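Local coordinates for protein 15-O-acetyltransferase (PDB 3FOT) that transfers an acetyl group to the 15-hydroxyl of trichothecene precursors during the biosynthesis of fungal mycotoxins such as T-2 toxin, at residues Y255-V260 with V413-E417; F333-V339 with Q358-R364. All coordinates share one frame; numbering follows the deposited sequence.

Interaction 1: residues Y255-V260 with V413-E417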
loop_
_atom_site.group_PDB
_atom_site.type_symbol
_atom_site.label_atom_id
_atom_site.label_comp_id
_atom_site.label_asym_id
_atom_site.label_seq_id
_atom_site.Cartn_x
_atom_site.Cartn_y
_atom_site.Cartn_z
ATOM N N TYR A 255 -8.270 -7.106 20.409
ATOM C CA TYR A 255 -7.247 -6.809 19.409
ATOM C C TYR A 255 -5.885 -6.459 20.029
ATOM O O TYR A 255 -4.857 -7.024 19.631
ATOM C CB TYR A 255 -7.698 -5.752 18.386
ATOM C CG TYR A 255 -6.577 -5.456 17.405
ATOM C CD1 TYR A 255 -6.472 -6.146 16.181
ATOM C CD2 TYR A 255 -5.574 -4.544 17.723
ATOM C CE1 TYR A 255 -5.394 -5.883 15.288
ATOM C CE2 TYR A 255 -4.508 -4.297 16.853
ATOM C CZ TYR A 255 -4.424 -4.972 15.648
ATOM O OH TYR A 255 -3.339 -4.674 14.823
ATOM N N THR A 256 -5.841 -5.533 20.990
ATOM C CA THR A 256 -4.542 -5.137 21.561
ATOM C C THR A 256 -3.851 -6.297 22.290
ATOM O O THR A 256 -2.624 -6.420 22.246
ATOM C CB THR A 256 -4.636 -3.892 22.468
ATOM O OG1 THR A 256 -5.464 -4.188 23.605
ATOM C CG2 THR A 256 -5.245 -2.719 21.685
ATOM N N SER A 257 -4.639 -7.167 22.929
ATOM C CA SER A 257 -4.095 -8.377 23.532
ATOM C C SER A 257 -3.471 -9.306 22.492
ATOM O O SER A 257 -2.352 -9.795 22.695
ATOM C CB SER A 257 -5.157 -9.106 24.354
ATOM O OG SER A 257 -5.436 -8.352 25.523
ATOM N N ALA A 258 -4.175 -9.520 21.375
ATOM C CA ALA A 258 -3.639 -10.299 20.244
ATOM C C ALA A 258 -2.382 -9.672 19.634
ATOM O O ALA A 258 -1.426 -10.380 19.269
ATOM C CB ALA A 258 -4.678 -10.485 19.173
ATOM N N LEU A 259 -2.390 -8.344 19.529
ATOM C CA LEU A 259 -1.248 -7.612 19.012
ATOM C C LEU A 259 -0.004 -7.856 19.840
ATOM O O LEU A 259 1.051 -8.222 19.319
ATOM C CB LEU A 259 -1.586 -6.121 18.986
ATOM C CG LEU A 259 -0.504 -5.168 18.512
ATOM C CD1 LEU A 259 -0.223 -5.439 17.025
ATOM C CD2 LEU A 259 -0.981 -3.746 18.728
ATOM N N VAL A 260 -0.130 -7.651 21.142
ATOM C CA VAL A 260 1.003 -7.765 22.038
ATOM C C VAL A 260 1.508 -9.195 22.063
ATOM O O VAL A 260 2.717 -9.413 22.044
ATOM C CB VAL A 260 0.671 -7.251 23.442
ATOM C CG1 VAL A 260 1.906 -7.317 24.367
ATOM C CG2 VAL A 260 0.192 -5.803 23.339
ATOM N N VAL A 413 -7.204 1.249 18.194
ATOM C CA VAL A 413 -6.157 0.271 18.438
ATOM C C VAL A 413 -4.864 0.611 17.718
ATOM O O VAL A 413 -3.780 0.294 18.222
ATOM C CB VAL A 413 -6.568 -1.197 18.143
ATOM C CG1 VAL A 413 -7.826 -1.571 18.973
ATOM C CG2 VAL A 413 -6.796 -1.449 16.655
ATOM N N HIS A 414 -4.970 1.237 16.548
ATOM C CA HIS A 414 -3.737 1.660 15.865
ATOM C C HIS A 414 -3.080 2.858 16.575
ATOM O O HIS A 414 -1.851 2.992 16.573
ATOM C CB HIS A 414 -3.983 1.955 14.380
ATOM C CG HIS A 414 -4.224 0.741 13.540
ATOM N ND1 HIS A 414 -4.976 0.778 12.384
ATOM C CD2 HIS A 414 -3.805 -0.541 13.674
ATOM C CE1 HIS A 414 -5.007 -0.426 11.841
ATOM N NE2 HIS A 414 -4.300 -1.243 12.601
ATOM N N ASN A 415 -3.877 3.729 17.189
ATOM C CA ASN A 415 -3.273 4.728 18.087
ATOM C C ASN A 415 -2.421 4.033 19.171
ATOM O O ASN A 415 -1.277 4.423 19.461
ATOM C CB ASN A 415 -4.336 5.582 18.760
ATOM C CG ASN A 415 -4.900 6.665 17.859
ATOM O OD1 ASN A 415 -4.339 7.008 16.818
ATOM N ND2 ASN A 415 -6.028 7.232 18.283
ATOM N N PHE A 416 -2.985 2.984 19.753
ATOM C CA PHE A 416 -2.263 2.213 20.761
ATOM C C PHE A 416 -0.992 1.574 20.176
ATOM O O PHE A 416 0.085 1.615 20.778
ATOM C CB PHE A 416 -3.172 1.160 21.392
ATOM C CG PHE A 416 -2.429 0.188 22.261
ATOM C CD1 PHE A 416 -2.130 0.517 23.584
ATOM C CD2 PHE A 416 -1.966 -1.028 21.740
ATOM C CE1 PHE A 416 -1.398 -0.383 24.392
ATOM C CE2 PHE A 416 -1.240 -1.917 22.531
ATOM C CZ PHE A 416 -0.968 -1.594 23.867
ATOM N N GLU A 417 -1.128 0.996 18.988
ATOM C CA GLU A 417 -0.013 0.328 18.341
ATOM C C GLU A 417 1.170 1.282 18.070
ATOM O O GLU A 417 2.349 0.928 18.282
ATOM C CB GLU A 417 -0.524 -0.303 17.052
ATOM C CG GLU A 417 0.461 -1.203 16.370
ATOM C CD GLU A 417 -0.211 -2.101 15.348
ATOM O OE1 GLU A 417 -1.465 -2.212 15.343
ATOM O OE2 GLU A 417 0.533 -2.709 14.561
HETATM O O HOH W 1 -3.888 -3.944 11.988
#
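Tyr255 opens the contact by laying the CD2 side of its ring against the branch of Val413, with CD2 3.5 Å from Val413 CG2. With CG trans to the backbone nitrogen (chi1 178°), the ring reaches across to the other helix and delivers its hydroxyl beyond the valine. There Tyr255 OH stands 3.1 Å from Glu417 OE1, which lies at the ring edge close to the ring plane, a possible hydrogen bond in competition with a water for the hydroxyl's proton. Tyr255 OH is 3.0 Å from that water, which also binds His414 NE2 at 2.8 Å, so one solvent molecule bridges tyrosine and imidazole at the edge of the histidine ring. The next residue, Thr256, turns its methyl to the partner helix: CG2 sits 3.7 Å from Phe416 CD2 and also meets Val413 CG1. Leu259, next to face the partner, spreads its two methyls against the extended side chain of Glu417, CD1 lying 3.7 Å from the carboxylate carbon CD of Glu417. These methyls line one side of the carboxylate while OE1 points to Tyr255 OH. Val260 finishes the walk with CG2 4.2 Å from Phe416 CE2, at the edge of that ring. The segments run roughly parallel, their axes 10.5 Å apart and inclined by 32°, and Leu9 touches both Thr256 and Phe416. The whole is a helix-helix packing that brings in His414, which binds 15-deacetylcalonectrin.

Interaction 2: residues F333-V339 with Q358-R364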
loop_
_atom_site.group_PDB
_atom_site.type_symbol
_atom_site.label_atom_id
_atom_site.label_comp_id
_atom_site.label_asym_id
_atom_site.label_seq_id
_atom_site.Cartn_x
_atom_site.Cartn_y
_atom_site.Cartn_z
ATOM N N PHE A 333 -2.274 -20.200 15.268
ATOM C CA PHE A 333 -1.776 -19.168 14.364
ATOM C C PHE A 333 -2.694 -17.970 14.517
ATOM O O PHE A 333 -3.890 -18.062 14.256
ATOM C CB PHE A 333 -1.730 -19.649 12.915
ATOM C CG PHE A 333 -1.233 -18.603 11.974
ATOM C CD1 PHE A 333 0.133 -18.424 11.780
ATOM C CD2 PHE A 333 -2.129 -17.774 11.316
ATOM C CE1 PHE A 333 0.611 -17.404 10.918
ATOM C CE2 PHE A 333 -1.660 -16.766 10.457
ATOM C CZ PHE A 333 -0.298 -16.597 10.268
ATOM N N ILE A 334 -2.120 -16.874 14.999
ATOM C CA ILE A 334 -2.850 -15.634 15.231
ATOM C C ILE A 334 -2.095 -14.538 14.485
ATOM O O ILE A 334 -0.877 -14.381 14.632
ATOM C CB ILE A 334 -2.943 -15.287 16.741
ATOM C CG1 ILE A 334 -3.692 -16.389 17.506
ATOM C CG2 ILE A 334 -3.644 -13.931 16.954
ATOM C CD1 ILE A 334 -3.625 -16.248 19.006
ATOM N N SER A 335 -2.826 -13.789 13.678
ATOM C CA SER A 335 -2.223 -12.735 12.885
ATOM C C SER A 335 -3.137 -11.514 12.875
ATOM O O SER A 335 -4.235 -11.567 12.309
ATOM C CB SER A 335 -1.975 -13.200 11.450
ATOM O OG SER A 335 -1.331 -12.170 10.711
ATOM N N PRO A 336 -2.674 -10.413 13.498
ATOM C CA PRO A 336 -3.393 -9.146 13.467
ATOM C C PRO A 336 -3.125 -8.547 12.107
ATOM O O PRO A 336 -1.972 -8.190 11.815
ATOM C CB PRO A 336 -2.701 -8.312 14.561
ATOM C CG PRO A 336 -1.741 -9.248 15.265
ATOM C CD PRO A 336 -1.420 -10.307 14.262
ATOM N N THR A 337 -4.148 -8.507 11.261
ATOM C CA THR A 337 -3.998 -8.002 9.897
ATOM C C THR A 337 -4.642 -6.619 9.770
ATOM O O THR A 337 -5.305 -6.145 10.698
ATOM C CB THR A 337 -4.620 -8.958 8.841
ATOM O OG1 THR A 337 -6.010 -9.150 9.129
ATOM C CG2 THR A 337 -3.937 -10.311 8.841
ATOM N N SER A 338 -4.410 -5.941 8.647
ATOM C CA SER A 338 -5.099 -4.669 8.418
ATOM C C SER A 338 -6.069 -4.849 7.249
ATOM O O SER A 338 -5.869 -5.718 6.398
ATOM C CB SER A 338 -4.098 -3.556 8.144
ATOM O OG SER A 338 -3.314 -3.915 7.031
ATOM N N VAL A 339 -7.135 -4.062 7.229
ATOM C CA VAL A 339 -8.110 -4.123 6.150
ATOM C C VAL A 339 -8.569 -2.724 5.769
ATOM O O VAL A 339 -8.516 -1.798 6.582
ATOM C CB VAL A 339 -9.347 -5.014 6.475
ATOM C CG1 VAL A 339 -8.952 -6.454 6.915
ATOM C CG2 VAL A 339 -10.191 -4.394 7.538
ATOM N N GLN A 358 -7.841 2.639 7.171
ATOM C CA GLN A 358 -7.511 1.252 7.479
ATOM C C GLN A 358 -8.048 0.858 8.830
ATOM O O GLN A 358 -8.176 1.689 9.730
ATOM C CB GLN A 358 -5.996 1.036 7.486
ATOM C CG GLN A 358 -5.361 1.295 6.104
ATOM C CD GLN A 358 -5.604 0.138 5.166
ATOM O OE1 GLN A 358 -5.260 -1.006 5.496
ATOM N NE2 GLN A 358 -6.197 0.413 3.989
ATOM N N THR A 359 -8.367 -0.422 8.954
ATOM C CA THR A 359 -8.693 -0.948 10.267
ATOM C C THR A 359 -8.061 -2.315 10.408
ATOM O O THR A 359 -7.119 -2.632 9.665
ATOM C CB THR A 359 -10.223 -0.878 10.583
ATOM O OG1 THR A 359 -10.445 -1.328 11.923
ATOM C CG2 THR A 359 -11.044 -1.679 9.630
ATOM N N ALA A 360 -8.554 -3.113 11.363
ATOM C CA ALA A 360 -7.815 -4.258 11.875
ATOM C C ALA A 360 -8.763 -5.449 12.025
ATOM O O ALA A 360 -9.968 -5.270 12.220
ATOM C CB ALA A 360 -7.214 -3.904 13.221
ATOM N N ALA A 361 -8.217 -6.659 11.874
ATOM C CA ALA A 361 -8.926 -7.908 12.181
ATOM C C ALA A 361 -7.887 -8.890 12.698
ATOM O O ALA A 361 -6.689 -8.650 12.563
ATOM C CB ALA A 361 -9.626 -8.490 10.925
ATOM N N VAL A 362 -8.326 -9.990 13.302
ATOM C CA VAL A 362 -7.372 -10.976 13.776
ATOM C C VAL A 362 -7.723 -12.302 13.118
ATOM O O VAL A 362 -8.819 -12.840 13.312
ATOM C CB VAL A 362 -7.349 -11.120 15.330
ATOM C CG1 VAL A 362 -6.326 -12.151 15.749
ATOM C CG2 VAL A 362 -7.034 -9.785 16.001
ATOM N N VAL A 363 -6.807 -12.783 12.288
ATOM C CA VAL A 363 -6.911 -14.127 11.713
ATOM C C VAL A 363 -6.470 -15.157 12.765
ATOM O O VAL A 363 -5.426 -15.001 13.390
ATOM C CB VAL A 363 -6.025 -14.231 10.454
ATOM C CG1 VAL A 363 -5.961 -15.675 9.908
ATOM C CG2 VAL A 363 -6.547 -13.290 9.405
ATOM N N ARG A 364 -7.263 -16.216 12.924
ATOM C CA ARG A 364 -6.967 -17.284 13.862
ATOM C C ARG A 364 -7.158 -18.630 13.210
ATOM O O ARG A 364 -8.205 -18.889 12.609
ATOM C CB ARG A 364 -7.885 -17.194 15.083
ATOM C CG ARG A 364 -7.678 -15.988 15.945
ATOM C CD ARG A 364 -8.689 -15.991 17.100
ATOM N NE ARG A 364 -8.905 -17.345 17.630
ATOM C CZ ARG A 364 -8.256 -17.880 18.660
ATOM N NH1 ARG A 364 -7.331 -17.188 19.320
ATOM N NH2 ARG A 364 -8.538 -19.121 19.037
HETATM O O HOH W 2 -4.064 -3.262 4.333
#
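Ser335 and Val363 form one of three hydrogen-bonded pairs in this two-stranded antiparallel ribbon, the others being Thr337 with Ala361 and Val339 with Thr359. Each pair exchanges two backbone bonds, six in all. Their quality varies along the ribbon: Thr359 N gives a short bond of 2.7 Å to Val339 O, whereas Ala361 N lies 3.2 Å from Thr337 O and well above that carbonyl's plane. CA-H...O contacts accompany these bonds along the ribbon, among them Ile334 CA with Val363 O at 3.2 Å. Pro336, which has no N-H to give, occupies a non-hydrogen-bonded position opposite Val362, where none is needed for pairing.

Apolar contacts occupy both faces. Ile334 CG2 presses on Val362 CG1 at 3.4 Å, tighter than usual for two carbons, and its own pair partner, Arg364, runs alongside the isoleucine, Arg364 NH1 passing CD1 while its NH2 forms a salt bridge with Glu366. On the other face, Thr337 CG2 meets Val363 CG2 at 4.0 Å, and Val339 lies beside Thr359 with their CG2 methyls 3.5 Å apart.

Among the polar side chains, Thr337 OG1 is hydrogen-bonded to Tyr397 OH of the helix 379-401. Others meet through solvent at the far end. Gln358, bent at chi2 (-77°), brings its amide back beside the Val339 carbonyl, while NE2 is held by Asp190. A water donates to Gln358 OE1 at 2.8 Å and also hydrogen-bonds to Ser338 OG at 2.9 Å.

Overall arrangement
Interaction 1 packs its helices against the face of the ribbon of interaction 2 that carries Pro336, Ala360 and Val362; the two centres are 10 Å apart. Tyr255 makes most of the link: its CE1 lies 3.4 Å from Ala360 CB and 3.7 Å from Pro336 CB, while CD1 packs 3.7 Å from Val362 CG2. The small side chain of Ala360 is consistent with this close approach. The substrate-binding His414 touches the ribbon as well, with CE1 3.8 Å from Thr359 O. In sequence, 333-339 and 358-364 are nested within the span closed by 255-260 and 413-417, so chain-distant elements converge beside the 15-deacetylcalonectrin site.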